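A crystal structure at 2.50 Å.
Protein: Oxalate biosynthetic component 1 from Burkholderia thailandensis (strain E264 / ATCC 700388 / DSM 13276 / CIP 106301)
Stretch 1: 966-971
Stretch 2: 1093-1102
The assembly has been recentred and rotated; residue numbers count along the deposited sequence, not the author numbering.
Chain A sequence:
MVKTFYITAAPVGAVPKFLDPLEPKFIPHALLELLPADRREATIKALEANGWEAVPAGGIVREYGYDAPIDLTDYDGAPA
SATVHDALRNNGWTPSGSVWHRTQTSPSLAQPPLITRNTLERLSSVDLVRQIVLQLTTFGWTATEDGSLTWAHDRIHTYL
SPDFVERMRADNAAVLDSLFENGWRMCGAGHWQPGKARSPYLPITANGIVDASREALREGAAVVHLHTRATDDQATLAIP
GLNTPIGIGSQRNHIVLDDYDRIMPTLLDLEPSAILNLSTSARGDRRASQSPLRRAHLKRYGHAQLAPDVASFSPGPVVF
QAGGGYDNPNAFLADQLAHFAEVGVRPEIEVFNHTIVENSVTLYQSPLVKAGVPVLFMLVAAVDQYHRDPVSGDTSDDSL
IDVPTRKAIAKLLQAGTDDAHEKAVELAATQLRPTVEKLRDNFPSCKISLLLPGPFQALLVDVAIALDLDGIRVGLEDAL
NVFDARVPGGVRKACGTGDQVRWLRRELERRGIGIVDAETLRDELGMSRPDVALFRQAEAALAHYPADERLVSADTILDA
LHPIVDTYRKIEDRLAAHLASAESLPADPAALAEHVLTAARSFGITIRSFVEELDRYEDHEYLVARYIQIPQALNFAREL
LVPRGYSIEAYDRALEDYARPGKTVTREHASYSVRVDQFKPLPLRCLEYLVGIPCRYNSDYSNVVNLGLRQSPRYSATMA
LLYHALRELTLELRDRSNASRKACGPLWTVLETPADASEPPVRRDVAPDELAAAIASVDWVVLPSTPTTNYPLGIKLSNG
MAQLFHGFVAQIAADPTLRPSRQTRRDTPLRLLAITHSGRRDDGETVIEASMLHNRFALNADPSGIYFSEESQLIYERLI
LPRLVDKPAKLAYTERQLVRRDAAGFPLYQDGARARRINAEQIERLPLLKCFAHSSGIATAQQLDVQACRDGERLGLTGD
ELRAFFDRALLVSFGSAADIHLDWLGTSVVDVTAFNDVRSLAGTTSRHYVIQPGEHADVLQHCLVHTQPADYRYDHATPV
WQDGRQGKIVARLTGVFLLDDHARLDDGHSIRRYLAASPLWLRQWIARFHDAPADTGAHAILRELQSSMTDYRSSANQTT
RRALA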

# COMPACT_ATOMS: atom_id res chain seq x y z
N PHE A 966 40.93 -3.81 4.75
CA PHE A 966 39.59 -3.31 4.51
C PHE A 966 39.01 -2.59 5.73
O PHE A 966 38.04 -1.85 5.62
CB PHE A 966 38.66 -4.45 4.09
CG PHE A 966 38.84 -4.88 2.66
CD1 PHE A 966 38.90 -3.95 1.64
CD2 PHE A 966 38.97 -6.23 2.34
CE1 PHE A 966 39.08 -4.34 0.33
CE2 PHE A 966 39.15 -6.63 1.03
CZ PHE A 966 39.20 -5.69 0.02
N ASP A 967 39.62 -2.82 6.89
CA ASP A 967 39.18 -2.16 8.11
C ASP A 967 39.70 -0.73 8.16
O ASP A 967 39.29 0.07 9.00
CB ASP A 967 39.65 -2.94 9.35
CG ASP A 967 38.69 -2.81 10.52
OD1 ASP A 967 37.92 -1.83 10.56
OD2 ASP A 967 38.71 -3.69 11.40
N ARG A 968 40.60 -0.40 7.23
CA ARG A 968 41.13 0.95 7.12
C ARG A 968 40.32 1.77 6.12
O ARG A 968 40.79 2.79 5.60
CB ARG A 968 42.60 0.92 6.71
CG ARG A 968 43.51 0.23 7.71
CD ARG A 968 43.34 0.81 9.11
NE ARG A 968 43.53 2.26 9.13
CZ ARG A 968 43.39 3.01 10.22
NH1 ARG A 968 43.07 2.45 11.38
NH2 ARG A 968 43.58 4.32 10.15
N ALA A 969 39.10 1.32 5.84
CA ALA A 969 38.20 2.02 4.93
C ALA A 969 36.76 1.95 5.44
O ALA A 969 36.39 1.02 6.15
CB ALA A 969 38.30 1.44 3.53
N LEU A 970 35.96 2.94 5.07
CA LEU A 970 34.58 3.03 5.53
C LEU A 970 33.65 3.48 4.41
O LEU A 970 34.05 4.23 3.52
CB LEU A 970 34.49 3.99 6.72
CG LEU A 970 33.11 4.19 7.35
CD1 LEU A 970 32.83 3.11 8.39
CD2 LEU A 970 33.01 5.58 7.95
N LEU A 971 32.40 3.02 4.46
CA LEU A 971 31.44 3.33 3.41
C LEU A 971 30.07 3.75 3.95
O LEU A 971 29.47 3.04 4.76
CB LEU A 971 31.26 2.13 2.48
CG LEU A 971 31.65 2.33 1.02
CD1 LEU A 971 31.50 1.02 0.27
CD2 LEU A 971 30.80 3.42 0.39
N PRO A 1093 40.07 9.72 15.33
CA PRO A 1093 41.51 9.53 15.19
C PRO A 1093 41.83 8.37 14.25
O PRO A 1093 40.91 7.77 13.69
CB PRO A 1093 41.97 9.22 16.62
CG PRO A 1093 40.77 8.61 17.26
CD PRO A 1093 39.58 9.31 16.66
N ALA A 1094 43.12 8.07 14.07
CA ALA A 1094 43.52 6.91 13.28
C ALA A 1094 42.91 5.65 13.86
O ALA A 1094 43.44 5.07 14.81
CB ALA A 1094 45.04 6.81 13.22
N ASP A 1095 41.79 5.22 13.30
CA ASP A 1095 41.00 4.15 13.89
C ASP A 1095 40.44 3.20 12.83
O ASP A 1095 40.46 3.50 11.64
CB ASP A 1095 39.87 4.74 14.72
CG ASP A 1095 39.56 3.92 15.95
OD1 ASP A 1095 39.61 2.67 15.87
OD2 ASP A 1095 39.27 4.52 17.01
N THR A 1096 39.95 2.05 13.29
CA THR A 1096 39.41 1.04 12.39
C THR A 1096 37.90 1.18 12.25
O THR A 1096 37.22 1.74 13.11
CB THR A 1096 39.74 -0.38 12.89
N GLY A 1097 37.37 0.66 11.14
CA GLY A 1097 35.94 0.66 10.90
C GLY A 1097 35.22 -0.17 11.95
O GLY A 1097 34.40 0.36 12.70
N ALA A 1098 35.56 -1.45 12.01
CA ALA A 1098 34.94 -2.40 12.93
C ALA A 1098 34.86 -1.86 14.35
O ALA A 1098 33.84 -2.02 15.03
CB ALA A 1098 35.69 -3.72 12.92
N HIS A 1099 35.93 -1.21 14.80
CA HIS A 1099 35.95 -0.59 16.12
C HIS A 1099 34.94 0.55 16.21
O HIS A 1099 34.10 0.59 17.12
CB HIS A 1099 37.35 -0.07 16.44
N ALA A 1100 35.01 1.48 15.26
CA ALA A 1100 34.16 2.66 15.25
C ALA A 1100 32.68 2.29 15.14
O ALA A 1100 31.85 2.81 15.89
CB ALA A 1100 34.55 3.59 14.11
N ILE A 1101 32.36 1.40 14.21
CA ILE A 1101 30.97 1.03 13.97
C ILE A 1101 30.39 0.23 15.13
O ILE A 1101 29.23 0.43 15.50
CB ILE A 1101 30.81 0.23 12.67
CG1 ILE A 1101 31.65 0.82 11.54
CG2 ILE A 1101 29.37 0.23 12.22
CD1 ILE A 1101 31.58 0.04 10.25
N LEU A 1102 31.18 -0.66 15.72
CA LEU A 1102 30.72 -1.49 16.83
C LEU A 1102 30.36 -0.65 18.05
O LEU A 1102 29.45 -0.99 18.81
CB LEU A 1102 31.77 -2.53 17.21

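Residues 966-971 form a tight corner followed by the start of a strand. Phe966 to Ala969 make a type I β turn, closed by a weak hydrogen bond from Ala969 N to Phe966 O (3.3 Å), and the chain then extends through Ala969, Leu970 and Leu971. The second stretch runs irregularly from Pro1093 to Thr1096 before entering a helix at Gly1097. Although at least 126 positions separate any two touching residues, the turn lies against the first turn of this helix, with the CA atoms of Asp967 and Gly1097 5.1 Å apart. Together the two stretches bury 332 Å² of surface.

The beginning of a helix leaves backbone amides without carbonyl partners from a preceding turn. Within the helix the regular pattern starts with Ala1100 N bonding to Thr1096 O (3.1 Å) and continues with Ile1101 N to Gly1097 O (2.7 Å) and Leu1102 N to Ala1098 O (3.1 Å). The earlier amides of Gly1097 and Ala1098 instead face Asp967. Gly1097 N donates to the main-chain Asp967 O at 2.9 Å with an N-H...O angle of 162°, joining the two backbones directly. Beside it, Thr1096 CA lies 3.5 Å from Asp967 O, a CA-H...O contact that adds to the surroundings of the same carbonyl.

The side chain of Asp967 extends this arrangement. Its CA-to-CB bond points sideways, but the carboxylate comes nearer to the helix, and Ala1098 N donates to Asp967 OD1 at 2.8 Å with an angle of 157°. Asp967 OD1 is also 2.6 Å from Gly1097 N. A carboxylate among the first amides of a helix is electrostatically favourable, because those N-H groups lie at the positive end of the helix dipole. Thr1096 occupies the N-cap position, but its side chain is modelled only as far as CB, so no capping bond from its hydroxyl can be assessed; Thr1096 CB sits 3.3 Å from Asp967 OD1. The absence of a side chain at Gly1097 matters for this close approach: an ideally placed CB would point toward the turn and lie only 3.2 Å from Asp967 OD1, a tight contact. On the neighbouring residue, Ala1098 CB packs 3.4 Å from Asp967 OD2.

Arg968 starts away from the second stretch, but its m, m, m side chain brings the guanidinium back to the loop before the helix. Asp1095 O lies over one face of that group, with Arg968 NH1 and Asp1095 O 2.8 Å apart. The angle is poor for a hydrogen bond, so proximity here is not matched by directional bonding. Arg968 NE and NH2 are satisfied by hydrogen bonds elsewhere in the structure. The side chain of Asp1095 serves its own loop, accepting a bond from Thr1096 N to Asp1095 OD1 at 2.7 Å.

Farther along, the contact becomes apolar. Leu970 and Ile1101 both direct their CA-to-CB bonds toward the opposing stretch, and Leu970 CD1 meets Ile1101 CD1 at 3.8 Å, a van der Waals contact between two buried side chains.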